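Local coordinates for universal stress protein (Archaeoglobus fulgidus, PDB 6HCD) that is of unknown precise function but belongs to the universal stress protein A family and so probably takes part in the cell's response to stress, at residues 23-28 with 117-122; 56-61 with 78-83. All coordinates share one frame; numbering follows the deposited sequence.

Contact 1 of 2, residues 23-28 with 117-122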
ATOM      1  N   ILE A  23      16.650  -8.869 -14.854  1.00 76.23           N
ATOM      2  CA  ILE A  23      16.493 -10.260 -14.317  1.00 88.01           C
ATOM      3  C   ILE A  23      15.544 -10.271 -13.109  1.00 78.22           C
ATOM      4  O   ILE A  23      15.006 -11.330 -12.810  1.00102.98           O
ATOM      5  CB  ILE A  23      17.866 -10.894 -13.978  1.00119.39           C
ATOM      6  CG1 ILE A  23      17.813 -12.426 -13.979  1.00 94.05           C
ATOM      7  CG2 ILE A  23      18.423 -10.364 -12.663  1.00 88.02           C
ATOM      8  CD1 ILE A  23      19.163 -13.097 -13.804  1.00 80.61           C
ATOM      9  N   TYR A  24      15.387  -9.134 -12.408  1.00 50.86           N
ATOM     10  CA  TYR A  24      14.635  -9.052 -11.162  1.00 55.90           C
ATOM     11  C   TYR A  24      13.546  -7.984 -11.247  1.00 40.97           C
ATOM     12  O   TYR A  24      13.651  -7.020 -11.989  1.00 55.75           O
ATOM     13  CB  TYR A  24      15.581  -8.795  -9.985  1.00 47.70           C
ATOM     14  CG  TYR A  24      16.227 -10.035  -9.417  1.00 97.95           C
ATOM     15  CD1 TYR A  24      15.848 -11.308  -9.821  1.00140.83           C
ATOM     16  CD2 TYR A  24      17.181  -9.935  -8.415  1.00 64.46           C
ATOM     17  CE1 TYR A  24      16.427 -12.444  -9.280  1.00 80.10           C
ATOM     18  CE2 TYR A  24      17.772 -11.062  -7.867  1.00 74.00           C
ATOM     19  CZ  TYR A  24      17.392 -12.321  -8.297  1.00112.68           C
ATOM     20  OH  TYR A  24      17.967 -13.437  -7.760  1.00105.67           O
HETATM   21  N   MSE A  25      12.506  -8.189 -10.429  1.00 30.64           N
HETATM   22  CA  MSE A  25      11.432  -7.232 -10.252  1.00 27.95           C
HETATM   23  C   MSE A  25      11.807  -6.375  -9.039  1.00 23.26           C
HETATM   24  O   MSE A  25      11.827  -6.851  -7.900  1.00 23.08           O
HETATM   25  CB  MSE A  25      10.172  -8.021 -10.018  1.00 27.92           C
HETATM   26  CG  MSE A  25       9.845  -8.816 -11.285  1.00 41.94           C
HETATM   27 SE   MSE A  25       8.177  -9.792 -11.025  1.00 53.23          SE
HETATM   28  CE  MSE A  25       8.570 -10.822  -9.381  1.00 39.86           C
ATOM     29  N   PRO A  26      12.117  -5.079  -9.233  1.00 20.88           N
ATOM     30  CA  PRO A  26      12.539  -4.237  -8.111  1.00 19.53           C
ATOM     31  C   PRO A  26      11.378  -3.773  -7.220  1.00 18.44           C
ATOM     32  O   PRO A  26      10.178  -3.828  -7.627  1.00 18.51           O
ATOM     33  CB  PRO A  26      13.145  -3.028  -8.826  1.00 18.93           C
ATOM     34  CG  PRO A  26      12.345  -2.916 -10.112  1.00 19.24           C
ATOM     35  CD  PRO A  26      12.043  -4.350 -10.515  1.00 20.77           C
ATOM     36  N   ILE A  27      11.746  -3.265  -6.043  1.00 17.66           N
ATOM     37  CA  ILE A  27      10.877  -2.412  -5.255  1.00 16.70           C
ATOM     38  C   ILE A  27      11.085  -0.979  -5.772  1.00 15.79           C
ATOM     39  O   ILE A  27      12.224  -0.511  -5.830  1.00 15.66           O
ATOM     40  CB  ILE A  27      11.228  -2.527  -3.750  1.00 16.64           C
ATOM     41  CG1 ILE A  27      10.987  -3.928  -3.184  1.00 17.92           C
ATOM     42  CG2 ILE A  27      10.514  -1.464  -2.926  1.00 15.89           C
ATOM     43  CD1 ILE A  27       9.524  -4.327  -3.154  1.00 18.55           C
ATOM     44  N   VAL A  28       9.997  -0.286  -6.112  1.00 15.47           N
ATOM     45  CA  VAL A  28      10.059   1.112  -6.534  1.00 14.96           C
ATOM     46  C   VAL A  28       9.607   1.973  -5.357  1.00 14.57           C
ATOM     47  O   VAL A  28       8.569   1.702  -4.773  1.00 14.80           O
ATOM     48  CB  VAL A  28       9.180   1.370  -7.773  1.00 15.24           C
ATOM     49  CG1 VAL A  28       8.973   2.850  -8.051  1.00 15.05           C
ATOM     50  CG2 VAL A  28       9.737   0.659  -8.992  1.00 15.89           C
ATOM     51  N   ASP A 117       8.536  -3.569 -14.249  1.00 14.91           N
ATOM     52  CA  ASP A 117       7.839  -4.735 -13.705  1.00 17.33           C
ATOM     53  C   ASP A 117       8.055  -4.829 -12.184  1.00 23.56           C
ATOM     54  O   ASP A 117       8.446  -5.880 -11.668  1.00 14.87           O
ATOM     55  CB  ASP A 117       8.273  -6.021 -14.415  1.00 23.18           C
ATOM     56  CG  ASP A 117       7.357  -7.214 -14.164  1.00 34.17           C
ATOM     57  OD1 ASP A 117       6.178  -7.005 -13.848  1.00 22.11           O
ATOM     58  OD2 ASP A 117       7.837  -8.349 -14.281  1.00 39.58           O
ATOM     59  N   ALA A 118       7.786  -3.718 -11.478  1.00 13.76           N
ATOM     60  CA  ALA A 118       8.040  -3.597 -10.040  1.00 13.88           C
ATOM     61  C   ALA A 118       7.176  -4.595  -9.265  1.00 15.65           C
ATOM     62  O   ALA A 118       6.022  -4.885  -9.667  1.00 15.35           O
ATOM     63  CB  ALA A 118       7.745  -2.181  -9.586  1.00 12.69           C
ATOM     64  N   ILE A 119       7.718  -5.102  -8.156  1.00 13.00           N
ATOM     65  CA  ILE A 119       6.957  -5.962  -7.235  1.00 14.62           C
ATOM     66  C   ILE A 119       5.899  -5.096  -6.536  1.00 13.40           C
ATOM     67  O   ILE A 119       4.764  -5.528  -6.304  1.00 12.09           O
ATOM     68  CB  ILE A 119       7.887  -6.641  -6.207  1.00 15.32           C
ATOM     69  CG1 ILE A 119       8.854  -7.622  -6.872  1.00 19.07           C
ATOM     70  CG2 ILE A 119       7.071  -7.318  -5.117  1.00 31.95           C
ATOM     71  CD1 ILE A 119       9.875  -8.236  -5.942  1.00 31.03           C
ATOM     72  N   ALA A 120       6.306  -3.876  -6.164  1.00 11.76           N
ATOM     73  CA  ALA A 120       5.420  -2.935  -5.498  1.00 13.57           C
ATOM     74  C   ALA A 120       6.005  -1.527  -5.614  1.00 12.19           C
ATOM     75  O   ALA A 120       7.205  -1.356  -5.907  1.00 10.77           O
ATOM     76  CB  ALA A 120       5.234  -3.320  -4.043  1.00 13.11           C
ATOM     77  N   ILE A 121       5.122  -0.543  -5.409  1.00 11.42           N
ATOM     78  CA  ILE A 121       5.480   0.857  -5.239  1.00 10.98           C
ATOM     79  C   ILE A 121       5.331   1.190  -3.753  1.00 11.49           C
ATOM     80  O   ILE A 121       4.319   0.882  -3.160  1.00 15.02           O
ATOM     81  CB  ILE A 121       4.590   1.780  -6.090  1.00 11.71           C
ATOM     82  CG1 ILE A 121       4.545   1.350  -7.557  1.00 13.06           C
ATOM     83  CG2 ILE A 121       5.002   3.234  -5.925  1.00 11.96           C
ATOM     84  CD1 ILE A 121       3.479   2.062  -8.348  1.00 14.41           C
ATOM     85  N   VAL A 122       6.339   1.837  -3.188  1.00 10.10           N
ATOM     86  CA  VAL A 122       6.257   2.293  -1.805  1.00 10.06           C
ATOM     87  C   VAL A 122       6.239   3.825  -1.835  1.00 10.28           C
ATOM     88  O   VAL A 122       7.073   4.423  -2.504  1.00 10.32           O
ATOM     89  CB  VAL A 122       7.420   1.754  -0.953  1.00  9.84           C
ATOM     90  CG1 VAL A 122       7.225   2.087   0.511  1.00 10.05           C
ATOM     91  CG2 VAL A 122       7.644   0.275  -1.150  1.00  9.91           C
TER
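Val28 is gripped through its backbone by the two residues that flank Ile121, as expected of parallel strands: Val28 N donates to Ala120 O (3.0 Å), and Val122 N donates to Val28 O (2.7 Å). Earlier in the segments, Ile119 N reaches Pro26 O at 2.8 Å. Proline is tolerated here because the pairing uses its O and asks no N-H of it; its closed ring turns to Tyr57 and Val116. The carbonyls of Pro26 and Val28 also receive CA-H...O contacts, from Ala118 and Ile121 respectively.

Apolar packing covers both faces of the pairing. Val28 CG2 meets the small methyl Ala118 CB at 3.5 Å. On the other face Ile27 CG2 lies 3.8 Å from Val122 CG2, while Ile27 CD1 extends to Ile119 CB. Branched side chains fill these faces close to the main chain.

At the more exposed end, Met25, present as selenomethionine, crosses Ile119 at about a right angle, with Met25 CB pressed to 3.4 Å from Ile119 CG1. Its CG, anti to the carbonyl carbon (chi1 -65°), brings Met25 SE to 3.6 Å from Asp117 OD2; Asp117 is the residue of positive phi in a Schellman motif. With an alanine at Ile119, the flank of Met25 would probably lose its cover, opening a gap beside the carbonyl of Met25.

Helix 36-52 packs on Ile27 and Val122, and helix 105-115 on Val28, Ala118 and Ile121. Further backbone bonds, from Ile27 to Tyr57 and from Ile121 to Ile152, set the pair inside the sheet, with a strand beyond each partner.

Contact 2 of 2, residues 56-61 with 78-83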
ATOM      1  N   VAL A  56      16.220  -1.728  -4.789  1.00 13.87           N
ATOM      2  CA  VAL A  56      15.279  -0.638  -4.682  1.00 13.74           C
ATOM      3  C   VAL A  56      15.593   0.388  -5.776  1.00 13.65           C
ATOM      4  O   VAL A  56      16.709   0.877  -5.862  1.00 12.94           O
ATOM      5  CB  VAL A  56      15.324   0.014  -3.286  1.00 14.04           C
ATOM      6  CG1 VAL A  56      14.348   1.170  -3.188  1.00 15.76           C
ATOM      7  CG2 VAL A  56      15.065  -1.005  -2.178  1.00 12.90           C
ATOM      8  N   TYR A  57      14.588   0.741  -6.577  1.00 11.73           N
ATOM      9  CA  TYR A  57      14.684   1.849  -7.519  1.00 11.72           C
ATOM     10  C   TYR A  57      13.989   3.059  -6.897  1.00 12.86           C
ATOM     11  O   TYR A  57      12.787   3.033  -6.698  1.00 10.77           O
ATOM     12  CB  TYR A  57      14.015   1.509  -8.851  1.00 13.27           C
ATOM     13  CG  TYR A  57      14.717   0.495  -9.715  1.00 14.31           C
ATOM     14  CD1 TYR A  57      15.849  -0.191  -9.292  1.00 14.82           C
ATOM     15  CD2 TYR A  57      14.195   0.180 -10.965  1.00 18.91           C
ATOM     16  CE1 TYR A  57      16.464  -1.139 -10.098  1.00 23.58           C
ATOM     17  CE2 TYR A  57      14.793  -0.769 -11.778  1.00 16.28           C
ATOM     18  CZ  TYR A  57      15.927  -1.431 -11.342  1.00 21.90           C
ATOM     19  OH  TYR A  57      16.522  -2.353 -12.144  1.00 21.62           O
ATOM     20  N   VAL A  58      14.767   4.105  -6.592  1.00 11.87           N
ATOM     21  CA  VAL A  58      14.240   5.302  -5.990  1.00 11.98           C
ATOM     22  C   VAL A  58      13.933   6.293  -7.111  1.00 12.98           C
ATOM     23  O   VAL A  58      14.826   6.620  -7.903  1.00 12.92           O
ATOM     24  CB  VAL A  58      15.230   5.922  -4.983  1.00 13.63           C
ATOM     25  CG1 VAL A  58      14.598   7.079  -4.257  1.00 18.03           C
ATOM     26  CG2 VAL A  58      15.766   4.919  -3.982  1.00 16.19           C
ATOM     27  N   VAL A  59      12.690   6.789  -7.153  1.00 11.78           N
ATOM     28  CA  VAL A  59      12.272   7.672  -8.243  1.00 12.88           C
ATOM     29  C   VAL A  59      11.803   9.016  -7.691  1.00 12.66           C
ATOM     30  O   VAL A  59      11.230   9.104  -6.578  1.00 12.56           O
ATOM     31  CB  VAL A  59      11.178   7.043  -9.111  1.00 14.65           C
ATOM     32  CG1 VAL A  59      11.675   5.744  -9.708  1.00 16.62           C
ATOM     33  CG2 VAL A  59       9.886   6.823  -8.338  1.00 21.89           C
ATOM     34  N   HIS A  60      12.061  10.053  -8.488  1.00 12.87           N
ATOM     35  CA  HIS A  60      11.464  11.362  -8.324  1.00 17.86           C
ATOM     36  C   HIS A  60      11.160  11.919  -9.722  1.00 13.51           C
ATOM     37  O   HIS A  60      11.999  11.824 -10.594  1.00 13.94           O
ATOM     38  CB  HIS A  60      12.375  12.315  -7.542  1.00 17.38           C
ATOM     39  CG  HIS A  60      11.713  13.621  -7.279  1.00 19.24           C
ATOM     40  ND1 HIS A  60      10.965  13.850  -6.144  1.00 26.18           N
ATOM     41  CD2 HIS A  60      11.667  14.761  -8.003  1.00 27.11           C
ATOM     42  CE1 HIS A  60      10.494  15.087  -6.166  1.00 24.84           C
ATOM     43  NE2 HIS A  60      10.908  15.668  -7.305  1.00 22.23           N
ATOM     44  N   SER A  61       9.969  12.505  -9.884  1.00 16.01           N
ATOM     45  CA  SER A  61       9.424  12.939 -11.161  1.00 20.02           C
ATOM     46  C   SER A  61       9.349  14.468 -11.233  1.00 19.95           C
ATOM     47  O   SER A  61       8.833  15.093 -10.313  1.00 20.49           O
ATOM     48  CB  SER A  61       8.065  12.333 -11.368  1.00 22.54           C
ATOM     49  OG  SER A  61       7.423  12.902 -12.509  1.00 18.92           O
ATOM     50  N   GLU A  78      19.788  15.507  -5.505  1.00 25.28           N
ATOM     51  CA  GLU A  78      20.319  15.426  -4.142  1.00 29.03           C
ATOM     52  C   GLU A  78      19.425  14.509  -3.302  1.00 23.01           C
ATOM     53  O   GLU A  78      19.919  13.687  -2.547  1.00 22.92           O
ATOM     54  CB  GLU A  78      20.425  16.820  -3.512  1.00 31.33           C
ATOM     55  CG  GLU A  78      21.655  17.605  -3.935  1.00 62.39           C
ATOM     56  CD  GLU A  78      21.883  18.892  -3.152  1.00 48.42           C
ATOM     57  OE1 GLU A  78      21.973  18.820  -1.907  1.00138.58           O
ATOM     58  OE2 GLU A  78      21.974  19.967  -3.791  1.00 59.98           O
ATOM     59  N   THR A  79      18.104  14.647  -3.438  1.00 18.81           N
ATOM     60  CA  THR A  79      17.151  13.808  -2.717  1.00 16.47           C
ATOM     61  C   THR A  79      17.380  12.333  -3.075  1.00 15.56           C
ATOM     62  O   THR A  79      17.389  11.482  -2.198  1.00 16.14           O
ATOM     63  CB  THR A  79      15.705  14.226  -3.015  1.00 19.60           C
ATOM     64  OG1 THR A  79      15.562  15.567  -2.558  1.00 19.12           O
ATOM     65  CG2 THR A  79      14.664  13.315  -2.401  1.00 16.93           C
ATOM     66  N   LEU A  80      17.568  12.035  -4.362  1.00 15.38           N
ATOM     67  CA  LEU A  80      17.734  10.643  -4.814  1.00 15.49           C
ATOM     68  C   LEU A  80      19.057  10.059  -4.309  1.00 16.93           C
ATOM     69  O   LEU A  80      19.133   8.891  -3.938  1.00 13.09           O
ATOM     70  CB  LEU A  80      17.682  10.596  -6.344  1.00 16.66           C
ATOM     71  CG  LEU A  80      16.311  10.869  -6.952  1.00 20.09           C
ATOM     72  CD1 LEU A  80      16.396  10.889  -8.444  1.00 21.44           C
ATOM     73  CD2 LEU A  80      15.308   9.860  -6.491  1.00 23.32           C
ATOM     74  N   SER A  81      20.116  10.877  -4.334  1.00 15.76           N
ATOM     75  CA  SER A  81      21.420  10.464  -3.851  1.00 17.39           C
ATOM     76  C   SER A  81      21.345  10.130  -2.354  1.00 15.83           C
ATOM     77  O   SER A  81      21.860   9.125  -1.877  1.00 17.84           O
ATOM     78  CB  SER A  81      22.457  11.524  -4.161  1.00 23.49           C
ATOM     79  OG  SER A  81      23.694  11.177  -3.564  1.00 33.14           O
ATOM     80  N   TRP A  82      20.699  11.013  -1.600  1.00 18.71           N
ATOM     81  CA  TRP A  82      20.448  10.820  -0.173  1.00 16.20           C
ATOM     82  C   TRP A  82      19.625   9.545   0.046  1.00 15.30           C
ATOM     83  O   TRP A  82      19.925   8.725   0.895  1.00 17.34           O
ATOM     84  CB  TRP A  82      19.747  12.061   0.376  1.00 17.77           C
ATOM     85  CG  TRP A  82      19.134  11.901   1.727  1.00 16.65           C
ATOM     86  CD1 TRP A  82      19.759  12.049   2.929  1.00 21.96           C
ATOM     87  CD2 TRP A  82      17.746  11.654   2.018  1.00 18.31           C
ATOM     88  NE1 TRP A  82      18.860  11.893   3.948  1.00 19.80           N
ATOM     89  CE2 TRP A  82      17.620  11.631   3.424  1.00 23.64           C
ATOM     90  CE3 TRP A  82      16.608  11.421   1.232  1.00 29.13           C
ATOM     91  CZ2 TRP A  82      16.395  11.387   4.053  1.00 18.45           C
ATOM     92  CZ3 TRP A  82      15.413  11.154   1.854  1.00 19.22           C
ATOM     93  CH2 TRP A  82      15.310  11.113   3.247  1.00 17.69           C
ATOM     94  N   ALA A  83      18.556   9.390  -0.727  1.00 13.24           N
ATOM     95  CA  ALA A  83      17.650   8.251  -0.568  1.00 12.92           C
ATOM     96  C   ALA A  83      18.395   6.931  -0.780  1.00 12.45           C
ATOM     97  O   ALA A  83      18.196   6.001  -0.025  1.00 12.17           O
ATOM     98  CB  ALA A  83      16.473   8.394  -1.507  1.00 14.16           C
TER
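Leu80 and Val58 dominate this contact, their side chains lying alongside one another and pointing opposite ways between helix 78-83 and strand 56-61. Leu80 works through one methyl. With CG anti to the carbonyl carbon (chi1 -70°), Leu80 CD2 drops onto the strand, 3.6 Å from Val58 CG1 and equally close to Val58 O. The same methyl lies 3.8 Å from His60 N and close to Val59 C, so it rests against the peptide linking Val59 to His60. A leucine suits this place: it is long enough to bridge from helix to strand, and it is apolar where it meets backbone and side chain alike.

Val58 answers with CG1. This methyl is shared between two helix residues, for Val58 CG1 also touches Ala83 CB at 3.6 Å. Leu80 and Ala83, three positions apart, lie on the strand-facing part of the helix, and the small alanine lets its backbone come near the valine. Beta-branched valine suits an extended strand, and here its methyl packs between Leu80 and Ala83; its other neighbours include Val29 and Val31.

His60 contributes chiefly its CB, 4.0 Å from Leu80 CD2. Its CG is anti to the backbone N (chi1 -175°), and the imidazole leads away from the helix, where ND1 is hydrogen-bonded to Val31 O. The side chain of His60 also lies near an unidentified bound molecule, probably from the crystallisation liquor, to which Ser61 N is hydrogen-bonded.

The segment axes approach to 8.7 Å and run nearly antiparallel, at 162°. With strand 94-100 pairing parallel to strand 56-62, helix 70-89 forms the connection of a beta-alpha-beta crossover in the alpha/beta fold of the universal stress protein family.

In the fold
From the N terminus, segment 23-28 leads into strand 27-30 and opens contact 1; the chain then crosses through helix 36-52 to strand 56-62, where contact 2 begins. Contact 2 closes a short loop when helix 70-89 folds back over that strand. The chain then continues through strand 94-100 and helix 105-115 before segment 117-122 closes the much longer loop of contact 1, within which contact 2 is wholly enclosed. The two contacts share one sheet: strand 27-30 lies between strands 56-62 and 120-128, and Ile27 O, 2.8 Å from Tyr57 N, probably accepts a hydrogen bond. Contact 1 thus joins two strands side by side, while contact 2 fastens a covering helix to the sheet.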